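Local coordinates for protein migration inhibitory factor (Trichinella spiralis, PDB 1HFO) that belongs to the macrophage migration inhibitory factor family of small cytokine-like proteins, which assemble as homotrimers of alpha/beta subunits, at residues T7-T12 with T53-F58; P15-S20 with N84-I89; L30-S35 with L61-G66. All blocks are in the same frame, centred on the assembly; numbering follows the deposited sequence.

Contact 1: T7-T12 with T53-F58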
ATOM      1  N   THR A   7     -10.007  -1.696   4.724  1.00 20.24           N
ATOM      2  CA  THR A   7     -10.954  -1.862   5.821  1.00 19.31           C
ATOM      3  C   THR A   7     -11.553  -3.258   5.881  1.00 20.02           C
ATOM      4  O   THR A   7     -11.590  -3.979   4.881  1.00 20.33           O
ATOM      5  CB  THR A   7     -12.094  -0.820   5.678  1.00 22.72           C
ATOM      6  OG1 THR A   7     -13.018  -0.956   6.767  1.00 22.05           O
ATOM      7  CG2 THR A   7     -12.839  -1.027   4.369  1.00 23.31           C
ATOM      8  N   ASN A   8     -12.041  -3.630   7.065  1.00 24.62           N
ATOM      9  CA  ASN A   8     -12.661  -4.932   7.241  1.00 26.40           C
ATOM     10  C   ASN A   8     -14.174  -4.903   7.047  1.00 28.42           C
ATOM     11  O   ASN A   8     -14.816  -5.952   7.024  1.00 28.85           O
ATOM     12  CB  ASN A   8     -12.337  -5.517   8.629  1.00 28.22           C
ATOM     13  CG  ASN A   8     -12.440  -4.492   9.749  1.00 27.98           C
ATOM     14  OD1 ASN A   8     -13.137  -3.484   9.636  1.00 24.71           O
ATOM     15  ND2 ASN A   8     -11.748  -4.768  10.866  1.00 27.81           N
ATOM     16  N   ILE A   9     -14.749  -3.714   6.887  1.00 27.24           N
ATOM     17  CA  ILE A   9     -16.191  -3.637   6.688  1.00 29.27           C
ATOM     18  C   ILE A   9     -16.582  -4.228   5.342  1.00 29.38           C
ATOM     19  O   ILE A   9     -15.729  -4.528   4.506  1.00 28.61           O
ATOM     20  CB  ILE A   9     -16.727  -2.192   6.773  1.00 27.27           C
ATOM     21  CG1 ILE A   9     -16.177  -1.352   5.625  1.00 29.06           C
ATOM     22  CG2 ILE A   9     -16.397  -1.584   8.114  1.00 31.39           C
ATOM     23  CD1 ILE A   9     -16.645   0.064   5.677  1.00 29.47           C
ATOM     24  N   LYS A  10     -17.881  -4.385   5.129  1.00 30.39           N
ATOM     25  CA  LYS A  10     -18.397  -4.968   3.901  1.00 30.61           C
ATOM     26  C   LYS A  10     -18.532  -3.942   2.780  1.00 28.58           C
ATOM     27  O   LYS A  10     -18.770  -2.767   3.037  1.00 29.50           O
ATOM     28  CB  LYS A  10     -19.754  -5.620   4.181  1.00 34.10           C
ATOM     29  CG  LYS A  10     -19.702  -6.744   5.214  1.00 33.91           C
ATOM     30  CD  LYS A  10     -21.102  -7.166   5.658  1.00 37.66           C
ATOM     31  CE  LYS A  10     -21.910  -7.747   4.508  1.00 39.27           C
ATOM     32  NZ  LYS A  10     -21.247  -8.955   3.930  1.00 43.27           N
ATOM     33  N   ALA A  11     -18.388  -4.400   1.543  1.00 27.77           N
ATOM     34  CA  ALA A  11     -18.492  -3.517   0.380  1.00 23.45           C
ATOM     35  C   ALA A  11     -19.885  -2.935   0.306  1.00 28.84           C
ATOM     36  O   ALA A  11     -20.079  -1.769  -0.061  1.00 26.38           O
ATOM     37  CB  ALA A  11     -18.197  -4.284  -0.889  1.00 26.84           C
ATOM     38  N   THR A  12     -20.864  -3.753   0.659  1.00 28.79           N
ATOM     39  CA  THR A  12     -22.237  -3.295   0.601  1.00 31.02           C
ATOM     40  C   THR A  12     -22.498  -2.221   1.660  1.00 26.32           C
ATOM     41  O   THR A  12     -23.564  -1.602   1.683  1.00 33.18           O
ATOM     42  CB  THR A  12     -23.199  -4.485   0.754  1.00 31.61           C
ATOM     43  OG1 THR A  12     -24.517  -4.084   0.370  1.00 38.98           O
ATOM     44  CG2 THR A  12     -23.190  -4.993   2.183  1.00 31.47           C
ATOM     45  N   THR A  53     -11.283  -7.662  15.617  1.00 35.83           N
ATOM     46  CA  THR A  53     -11.663  -7.613  14.221  1.00 35.01           C
ATOM     47  C   THR A  53     -12.891  -6.730  13.989  1.00 30.65           C
ATOM     48  O   THR A  53     -13.545  -6.843  12.959  1.00 35.31           O
ATOM     49  CB  THR A  53     -11.950  -9.032  13.696  1.00 37.69           C
ATOM     50  OG1 THR A  53     -12.108  -8.998  12.276  1.00 44.65           O
ATOM     51  CG2 THR A  53     -13.217  -9.585  14.318  1.00 38.17           C
ATOM     52  N   ASN A  54     -13.205  -5.855  14.939  1.00 30.31           N
ATOM     53  CA  ASN A  54     -14.353  -4.967  14.772  1.00 28.28           C
ATOM     54  C   ASN A  54     -13.983  -3.911  13.737  1.00 29.02           C
ATOM     55  O   ASN A  54     -12.803  -3.673  13.500  1.00 27.53           O
ATOM     56  CB  ASN A  54     -14.727  -4.295  16.093  1.00 31.86           C
ATOM     57  CG  ASN A  54     -15.405  -5.256  17.058  1.00 30.57           C
ATOM     58  OD1 ASN A  54     -16.133  -6.150  16.637  1.00 36.39           O
ATOM     59  ND2 ASN A  54     -15.181  -5.065  18.354  1.00 36.14           N
ATOM     60  N   PRO A  55     -14.989  -3.266  13.115  1.00 26.17           N
ATOM     61  CA  PRO A  55     -14.747  -2.234  12.104  1.00 25.40           C
ATOM     62  C   PRO A  55     -13.542  -1.334  12.386  1.00 26.91           C
ATOM     63  O   PRO A  55     -13.461  -0.667  13.421  1.00 24.24           O
ATOM     64  CB  PRO A  55     -16.064  -1.463  12.088  1.00 30.00           C
ATOM     65  CG  PRO A  55     -17.059  -2.566  12.276  1.00 29.41           C
ATOM     66  CD  PRO A  55     -16.436  -3.402  13.381  1.00 28.36           C
ATOM     67  N   ALA A  56     -12.625  -1.300  11.421  1.00 24.69           N
ATOM     68  CA  ALA A  56     -11.399  -0.524  11.507  1.00 25.14           C
ATOM     69  C   ALA A  56     -10.890  -0.314  10.089  1.00 21.71           C
ATOM     70  O   ALA A  56     -11.391  -0.936   9.156  1.00 22.49           O
ATOM     71  CB  ALA A  56     -10.349  -1.296  12.304  1.00 25.59           C
ATOM     72  N   ALA A  57      -9.869   0.530   9.960  1.00 24.04           N
ATOM     73  CA  ALA A  57      -9.241   0.809   8.668  1.00 23.45           C
ATOM     74  C   ALA A  57      -7.920   1.544   8.846  1.00 22.76           C
ATOM     75  O   ALA A  57      -7.655   2.132   9.884  1.00 22.24           O
ATOM     76  CB  ALA A  57     -10.188   1.652   7.790  1.00 22.48           C
ATOM     77  N   PHE A  58      -7.074   1.497   7.820  1.00 20.22           N
ATOM     78  CA  PHE A  58      -5.827   2.238   7.860  1.00 20.63           C
ATOM     79  C   PHE A  58      -5.632   2.591   6.398  1.00 14.95           C
ATOM     80  O   PHE A  58      -6.049   1.832   5.508  1.00 17.95           O
ATOM     81  CB  PHE A  58      -4.667   1.377   8.392  1.00 21.35           C
ATOM     82  CG  PHE A  58      -4.211   0.303   7.444  1.00 21.45           C
ATOM     83  CD1 PHE A  58      -3.199   0.562   6.524  1.00 26.49           C
ATOM     84  CD2 PHE A  58      -4.755  -0.972   7.495  1.00 26.07           C
ATOM     85  CE1 PHE A  58      -2.734  -0.443   5.671  1.00 21.84           C
ATOM     86  CE2 PHE A  58      -4.295  -1.989   6.642  1.00 26.83           C
ATOM     87  CZ  PHE A  58      -3.284  -1.720   5.732  1.00 26.56           C
TER
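The carboxamide of N8 and the hydroxyl of T7 both bond to the backbone around A56. OD1 of N8 takes the N-H of A56 at 2.9 Å. That donor lies in the carboxamide plane, on a lone pair of OD1. ND2 of N8 gives a bond to the carbonyl O of N54 at 3.0 Å, approaching from above that carbonyl's plane. In the MIF fold, T7 and A57 form an antiparallel non-hydrogen-bonded bridge where strand 2-7 ends and strand 57-63 begins.

The one planar group of N8 thus grips two backbone points of 53-58, so its flip is decided. Its CG sits in the crowded position between backbone N and carbonyl carbon (chi1 43°). ND2 is bonded to L47 O as well, and N54 O also receives R93. OG1 of T7 is anti to its backbone N (chi1 -179°). It donates to A56 O at 2.9 Å, from above the carbonyl plane. OG1 of T7 in turn accepts from N of I9 at 3.3 Å, almost straight at 175°, which makes an ST turn. The turn carries the chain off the strand. N8 N adds a weak bond to A56 O.

Beyond the bridge, I9 crosses P55 at about a right angle, its CG2 4.0 Å from P55 CB. The ring of F58 meets that of H40 of the second subunit. T7 and A57 share one face of the sheet, and A57 also lies on L5. On that face, CB of T7 rests 3.8 Å from CB of A57.

Contact 2: P15-S20 with N84-I89. Unlike the reference sequence in segment 84-89: T85 (reference Lys).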
ATOM      1  N   PRO A  15     -21.327   3.463   1.064  1.00 17.73           N
ATOM      2  CA  PRO A  15     -22.409   4.132   0.331  1.00 22.21           C
ATOM      3  C   PRO A  15     -22.046   4.475  -1.115  1.00 24.38           C
ATOM      4  O   PRO A  15     -20.870   4.602  -1.457  1.00 22.69           O
ATOM      5  CB  PRO A  15     -22.675   5.367   1.178  1.00 20.17           C
ATOM      6  CG  PRO A  15     -21.315   5.674   1.740  1.00 23.98           C
ATOM      7  CD  PRO A  15     -20.804   4.315   2.141  1.00 18.13           C
ATOM      8  N   SER A  16     -23.073   4.634  -1.952  1.00 21.06           N
ATOM      9  CA  SER A  16     -22.893   4.960  -3.361  1.00 22.83           C
ATOM     10  C   SER A  16     -22.173   6.298  -3.570  1.00 23.44           C
ATOM     11  O   SER A  16     -21.543   6.496  -4.608  1.00 24.60           O
ATOM     12  CB  SER A  16     -24.256   4.995  -4.056  1.00 25.51           C
ATOM     13  OG  SER A  16     -25.046   6.035  -3.524  1.00 29.75           O
ATOM     14  N   ASP A  17     -22.278   7.215  -2.606  1.00 21.62           N
ATOM     15  CA  ASP A  17     -21.603   8.510  -2.723  1.00 23.22           C
ATOM     16  C   ASP A  17     -20.291   8.582  -1.955  1.00 22.90           C
ATOM     17  O   ASP A  17     -19.824   9.667  -1.612  1.00 19.36           O
ATOM     18  CB  ASP A  17     -22.493   9.654  -2.243  1.00 23.12           C
ATOM     19  CG  ASP A  17     -23.009   9.453  -0.830  1.00 29.30           C
ATOM     20  OD1 ASP A  17     -22.579   8.503  -0.144  1.00 26.68           O
ATOM     21  OD2 ASP A  17     -23.847  10.265  -0.397  1.00 33.99           O
ATOM     22  N   PHE A  18     -19.689   7.435  -1.681  1.00 21.46           N
ATOM     23  CA  PHE A  18     -18.425   7.474  -0.953  1.00 19.15           C
ATOM     24  C   PHE A  18     -17.280   8.048  -1.805  1.00 17.82           C
ATOM     25  O   PHE A  18     -16.547   8.922  -1.352  1.00 18.71           O
ATOM     26  CB  PHE A  18     -18.034   6.074  -0.484  1.00 18.22           C
ATOM     27  CG  PHE A  18     -16.724   6.044   0.239  1.00 20.12           C
ATOM     28  CD1 PHE A  18     -16.622   6.563   1.525  1.00 20.29           C
ATOM     29  CD2 PHE A  18     -15.579   5.585  -0.393  1.00 19.82           C
ATOM     30  CE1 PHE A  18     -15.401   6.640   2.180  1.00 23.19           C
ATOM     31  CE2 PHE A  18     -14.322   5.657   0.259  1.00 20.87           C
ATOM     32  CZ  PHE A  18     -14.240   6.187   1.545  1.00 19.90           C
ATOM     33  N   LEU A  19     -17.138   7.550  -3.027  1.00 19.01           N
ATOM     34  CA  LEU A  19     -16.058   8.002  -3.902  1.00 18.11           C
ATOM     35  C   LEU A  19     -16.226   9.471  -4.246  1.00 20.61           C
ATOM     36  O   LEU A  19     -15.267  10.236  -4.218  1.00 19.31           O
ATOM     37  CB  LEU A  19     -16.007   7.146  -5.167  1.00 18.98           C
ATOM     38  CG  LEU A  19     -15.679   5.673  -4.895  1.00 20.24           C
ATOM     39  CD1 LEU A  19     -15.806   4.861  -6.158  1.00 23.34           C
ATOM     40  CD2 LEU A  19     -14.272   5.574  -4.304  1.00 20.28           C
ATOM     41  N   SER A  20     -17.450   9.895  -4.552  1.00 20.77           N
ATOM     42  CA  SER A  20     -17.631  11.299  -4.866  1.00 21.16           C
ATOM     43  C   SER A  20     -17.347  12.214  -3.666  1.00 17.65           C
ATOM     44  O   SER A  20     -16.614  13.189  -3.787  1.00 19.01           O
ATOM     45  CB  SER A  20     -19.056  11.555  -5.392  1.00 21.40           C
ATOM     46  OG  SER A  20     -20.030  11.277  -4.402  1.00 21.34           O
ATOM     47  N   ASN A  84     -15.783   8.317   9.496  1.00 21.79           N
ATOM     48  CA  ASN A  84     -16.665   7.841  10.558  1.00 23.72           C
ATOM     49  C   ASN A  84     -18.122   8.001  10.091  1.00 26.90           C
ATOM     50  O   ASN A  84     -18.947   7.111  10.266  1.00 27.48           O
ATOM     51  CB  ASN A  84     -16.419   8.667  11.827  1.00 28.37           C
ATOM     52  CG  ASN A  84     -17.381   8.326  12.941  1.00 31.34           C
ATOM     53  OD1 ASN A  84     -17.995   9.216  13.534  1.00 34.14           O
ATOM     54  ND2 ASN A  84     -17.519   7.040  13.236  1.00 31.70           N
ATOM     55  N   THR A  85     -18.422   9.132   9.463  1.00 25.76           N
ATOM     56  CA  THR A  85     -19.776   9.386   8.979  1.00 25.73           C
ATOM     57  C   THR A  85     -20.235   8.474   7.841  1.00 28.57           C
ATOM     58  O   THR A  85     -21.374   8.010   7.831  1.00 28.93           O
ATOM     59  CB  THR A  85     -19.916  10.851   8.524  1.00 29.07           C
ATOM     60  OG1 THR A  85     -19.682  11.720   9.640  1.00 31.80           O
ATOM     61  CG2 THR A  85     -21.311  11.116   7.948  1.00 27.98           C
ATOM     62  N   LYS A  86     -19.351   8.204   6.880  1.00 25.07           N
ATOM     63  CA  LYS A  86     -19.710   7.380   5.728  1.00 20.30           C
ATOM     64  C   LYS A  86     -19.597   5.873   5.888  1.00 24.54           C
ATOM     65  O   LYS A  86     -20.362   5.116   5.280  1.00 26.58           O
ATOM     66  CB  LYS A  86     -18.872   7.793   4.514  1.00 23.66           C
ATOM     67  CG  LYS A  86     -19.065   9.222   4.070  1.00 23.90           C
ATOM     68  CD  LYS A  86     -20.492   9.493   3.586  1.00 26.71           C
ATOM     69  CE  LYS A  86     -20.644  10.964   3.222  1.00 24.35           C
ATOM     70  NZ  LYS A  86     -22.047  11.272   2.788  1.00 26.58           N
ATOM     71  N   LEU A  87     -18.633   5.430   6.688  1.00 22.91           N
ATOM     72  CA  LEU A  87     -18.415   4.008   6.886  1.00 24.68           C
ATOM     73  C   LEU A  87     -18.794   3.535   8.283  1.00 23.33           C
ATOM     74  O   LEU A  87     -18.875   2.329   8.526  1.00 28.85           O
ATOM     75  CB  LEU A  87     -16.950   3.681   6.614  1.00 22.29           C
ATOM     76  CG  LEU A  87     -16.425   4.308   5.315  1.00 18.49           C
ATOM     77  CD1 LEU A  87     -14.999   3.857   5.098  1.00 20.00           C
ATOM     78  CD2 LEU A  87     -17.291   3.904   4.130  1.00 22.56           C
ATOM     79  N   GLY A  88     -18.998   4.485   9.187  1.00 26.53           N
ATOM     80  CA  GLY A  88     -19.383   4.146  10.547  1.00 28.22           C
ATOM     81  C   GLY A  88     -18.261   3.598  11.411  1.00 31.90           C
ATOM     82  O   GLY A  88     -18.509   3.083  12.502  1.00 31.61           O
ATOM     83  N   ILE A  89     -17.025   3.727  10.942  1.00 27.02           N
ATOM     84  CA  ILE A  89     -15.879   3.217  11.700  1.00 28.00           C
ATOM     85  C   ILE A  89     -15.446   4.193  12.791  1.00 24.67           C
ATOM     86  O   ILE A  89     -15.326   5.395  12.555  1.00 25.08           O
ATOM     87  CB  ILE A  89     -14.657   2.960  10.774  1.00 24.83           C
ATOM     88  CG1 ILE A  89     -15.038   2.032   9.619  1.00 27.15           C
ATOM     89  CG2 ILE A  89     -13.528   2.316  11.576  1.00 24.79           C
ATOM     90  CD1 ILE A  89     -13.884   1.804   8.620  1.00 25.03           C
TER
HETATM   91  O   HOH W   1     -23.516   8.482   2.770  1.00 42.52           O
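A type I turn runs from P15 to F18, closed by the bond from F18 N to P15 O, and leads into helix 18-30. D17 stands at the N-cap position of that helix, but its side chain makes no capping bond. The other segment is the C-terminal end of helix 69-87. Its chain leaves the helix at G88, where phi turns positive. The backbones stay apart: the nearest CA atoms, those of F18 and K86, are 6.8 Å from each other. ND2 of N84 reaches past the helix end to I89 O at 2.8 Å, above the carbonyl plane.

P15 lays its ring against the helix end, with CD 3.3 Å from the carbonyl O of K86. CG of F18 is anti to its backbone N (chi1 178°), which brings the ring up to K86 and L87. CB of K86 meets the ring at its edge, in plane, 3.9 Å from CD1. L87 crosses F18 at about a right angle, and its CD2 lies 3.8 Å from F18 CD1.

The contact brings together the start of one helix and the end of the other on a single face of the MIF sheet. F18 and L87 both lie on I41 of strand 38-42, and L87 reaches L5 of strand 2-7.

Farther out, K86 bends at chi2 (-64°) and then extends toward D17. NZ of K86 and OD2 of D17 form a long salt bridge of 3.8 Å. A water links the pair, donating to OD1 of D17 at 3.1 Å and accepting from NZ of K86 at 3.2 Å.

Contact 3: L30-S35 with L61-G66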
ATOM      1  N   LEU A  30      -6.687  19.740  -0.002  1.00 25.60           N
ATOM      2  CA  LEU A  30      -5.333  19.887  -0.528  1.00 24.76           C
ATOM      3  C   LEU A  30      -5.292  20.980  -1.591  1.00 27.93           C
ATOM      4  O   LEU A  30      -4.227  21.343  -2.066  1.00 27.46           O
ATOM      5  CB  LEU A  30      -4.841  18.569  -1.134  1.00 24.27           C
ATOM      6  CG  LEU A  30      -4.705  17.396  -0.172  1.00 24.42           C
ATOM      7  CD1 LEU A  30      -4.405  16.131  -0.947  1.00 25.35           C
ATOM      8  CD2 LEU A  30      -3.596  17.696   0.840  1.00 27.29           C
ATOM      9  N   SER A  31      -6.455  21.516  -1.944  1.00 27.07           N
ATOM     10  CA  SER A  31      -6.541  22.565  -2.963  1.00 28.11           C
ATOM     11  C   SER A  31      -6.011  22.096  -4.313  1.00 28.30           C
ATOM     12  O   SER A  31      -5.238  22.798  -4.979  1.00 29.85           O
ATOM     13  CB  SER A  31      -5.791  23.824  -2.508  1.00 31.91           C
ATOM     14  OG  SER A  31      -6.472  24.445  -1.426  1.00 38.37           O
ATOM     15  N   LYS A  32      -6.420  20.891  -4.708  1.00 24.14           N
ATOM     16  CA  LYS A  32      -6.024  20.329  -5.995  1.00 24.52           C
ATOM     17  C   LYS A  32      -7.270  20.106  -6.846  1.00 21.94           C
ATOM     18  O   LYS A  32      -8.363  19.932  -6.319  1.00 21.85           O
ATOM     19  CB  LYS A  32      -5.295  18.989  -5.819  1.00 24.89           C
ATOM     20  CG  LYS A  32      -3.913  19.123  -5.188  1.00 29.95           C
ATOM     21  CD  LYS A  32      -3.053  20.068  -6.000  1.00 29.70           C
ATOM     22  CE  LYS A  32      -1.654  20.183  -5.412  1.00 34.02           C
ATOM     23  NZ  LYS A  32      -0.882  18.930  -5.608  1.00 29.12           N
ATOM     24  N   PRO A  33      -7.117  20.098  -8.172  1.00 20.89           N
ATOM     25  CA  PRO A  33      -8.289  19.885  -9.021  1.00 23.12           C
ATOM     26  C   PRO A  33      -8.796  18.464  -8.866  1.00 23.16           C
ATOM     27  O   PRO A  33      -8.011  17.525  -8.718  1.00 23.41           O
ATOM     28  CB  PRO A  33      -7.761  20.151 -10.439  1.00 23.72           C
ATOM     29  CG  PRO A  33      -6.509  20.967 -10.219  1.00 24.13           C
ATOM     30  CD  PRO A  33      -5.914  20.350  -8.985  1.00 23.50           C
ATOM     31  N   GLY A  34     -10.113  18.297  -8.925  1.00 24.60           N
ATOM     32  CA  GLY A  34     -10.680  16.970  -8.795  1.00 22.59           C
ATOM     33  C   GLY A  34     -10.191  15.974  -9.833  1.00 19.02           C
ATOM     34  O   GLY A  34     -10.199  14.771  -9.589  1.00 21.22           O
ATOM     35  N   SER A  35      -9.763  16.460 -10.999  1.00 21.44           N
ATOM     36  CA  SER A  35      -9.306  15.590 -12.060  1.00 21.86           C
ATOM     37  C   SER A  35      -8.026  14.838 -11.700  1.00 20.10           C
ATOM     38  O   SER A  35      -7.724  13.792 -12.271  1.00 24.35           O
ATOM     39  CB  SER A  35      -9.105  16.415 -13.336  1.00 26.38           C
ATOM     40  OG  SER A  35      -8.403  17.601 -13.041  1.00 27.84           O
ATOM     41  N   LEU A  61      -2.809   9.099   2.621  1.00 17.95           N
ATOM     42  CA  LEU A  61      -3.205  10.227   1.790  1.00 18.59           C
ATOM     43  C   LEU A  61      -1.888  10.802   1.285  1.00 17.47           C
ATOM     44  O   LEU A  61      -1.098  11.329   2.069  1.00 18.20           O
ATOM     45  CB  LEU A  61      -3.958  11.299   2.591  1.00 21.10           C
ATOM     46  CG  LEU A  61      -4.209  12.550   1.744  1.00 22.64           C
ATOM     47  CD1 LEU A  61      -5.243  12.178   0.700  1.00 18.27           C
ATOM     48  CD2 LEU A  61      -4.681  13.728   2.577  1.00 24.37           C
ATOM     49  N   MET A  62      -1.619  10.689  -0.018  1.00 17.21           N
ATOM     50  CA  MET A  62      -0.374  11.231  -0.546  1.00 15.95           C
ATOM     51  C   MET A  62      -0.666  12.322  -1.568  1.00 18.51           C
ATOM     52  O   MET A  62      -1.665  12.267  -2.285  1.00 19.72           O
ATOM     53  CB  MET A  62       0.479  10.126  -1.173  1.00 19.43           C
ATOM     54  CG  MET A  62      -0.200   9.323  -2.239  1.00 22.03           C
ATOM     55  SD  MET A  62       0.907   7.979  -2.799  1.00 28.76           S
ATOM     56  CE  MET A  62       0.087   6.541  -2.147  1.00 27.10           C
ATOM     57  N   SER A  63       0.206  13.320  -1.618  1.00 15.72           N
ATOM     58  CA  SER A  63       0.027  14.433  -2.545  1.00 14.92           C
ATOM     59  C   SER A  63       1.295  15.240  -2.717  1.00 16.29           C
ATOM     60  O   SER A  63       2.124  15.318  -1.802  1.00 15.83           O
ATOM     61  CB  SER A  63      -1.092  15.348  -2.021  1.00 17.46           C
ATOM     62  OG  SER A  63      -1.296  16.453  -2.872  1.00 25.50           O
ATOM     63  N   ILE A  64       1.460  15.856  -3.885  1.00 19.53           N
ATOM     64  CA  ILE A  64       2.633  16.682  -4.102  1.00 18.16           C
ATOM     65  C   ILE A  64       2.251  18.049  -3.531  1.00 22.36           C
ATOM     66  O   ILE A  64       1.550  18.828  -4.169  1.00 26.30           O
ATOM     67  CB  ILE A  64       2.975  16.806  -5.612  1.00 18.17           C
ATOM     68  CG1 ILE A  64       3.279  15.410  -6.172  1.00 16.71           C
ATOM     69  CG2 ILE A  64       4.092  17.786  -5.793  1.00 20.24           C
ATOM     70  CD1 ILE A  64       3.206  15.299  -7.706  1.00 18.07           C
ATOM     71  N   GLY A  65       2.682  18.307  -2.303  1.00 25.55           N
ATOM     72  CA  GLY A  65       2.348  19.564  -1.661  1.00 26.58           C
ATOM     73  C   GLY A  65       1.020  19.503  -0.921  1.00 27.48           C
ATOM     74  O   GLY A  65       0.207  18.592  -1.108  1.00 28.33           O
ATOM     75  N   GLY A  66       0.796  20.483  -0.059  1.00 30.33           N
ATOM     76  CA  GLY A  66      -0.441  20.517   0.699  1.00 30.48           C
ATOM     77  C   GLY A  66      -0.387  19.668   1.949  1.00 32.17           C
ATOM     78  O   GLY A  66      -1.255  19.777   2.818  1.00 30.92           O
TER
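This contact joins the end of helix 18-30 to strand 57-63. The chain leaving the helix meets residues 61-63 of the strand and the G65-G66 pair that follows. It is partly buried, with one leucine on the inner side and one lysine nearer the surface. L30 points toward the strand, its CG anti to the carbonyl carbon, and its two methyl branches divide the work. CD1 lies 3.6 Å from CB of S63 and also touches the CD2 methyl of L61. CD2 sits over the backbone of G66, 3.7 Å from its carbonyl O. G66 has no side chain, and this lets the methyl come close to the main chain.

Helix 18-30 ends in a Schellman motif with S31, at positive phi, as its C-prime residue. The chain is then turned so that K32 also points toward the strand. In the MIF subunit this places the helix end over the sheet, beside P1, which touches both L30 and S63. H75 of helix 69-87 packs on L30 and hydrogen-bonds G66 O.

K32 bends at chi2 (-56°) and again at chi4 (70°), which brings its ammonium group round to the I64 carbonyl. NZ donates to I64 O at 2.8 Å, from above the carbonyl plane (C=O...N 141°). This bond fixes NZ beside I64 O. OG of S63 is a further neighbour of K32 NZ at 3.7 Å, without a hydrogen bond between them. That OG is anti to its backbone N. OG of S63 donates to G65 O at 3.2 Å, in the carbonyl plane, and so ties S63 to the backbone of G65. G65 N is held in turn by OD1 of N100.

How the contacts relate
From the N terminus, strand 2-7 leads into 7-12, which contact 1 later joins to 53-58. The chain then enters 15-20, the start of helix 18-30, which contact 2 joins to 84-89 at the end of helix 69-87, closing the longest of the three loops. Contact 3 closes the shortest loop, 30-35 to 61-66, and lies wholly within the loop of contact 2. Contact 1 crosses both others. Contacts 1 and 3 use opposite ends of strand 57-63, with centres about 25 Å apart. Contacts 1 and 2 touch: I9 CD1 packs on L87 CB, and I89 reaches T7, P55 and A56. Together they tie both helices and the central strands into one alpha/beta subunit.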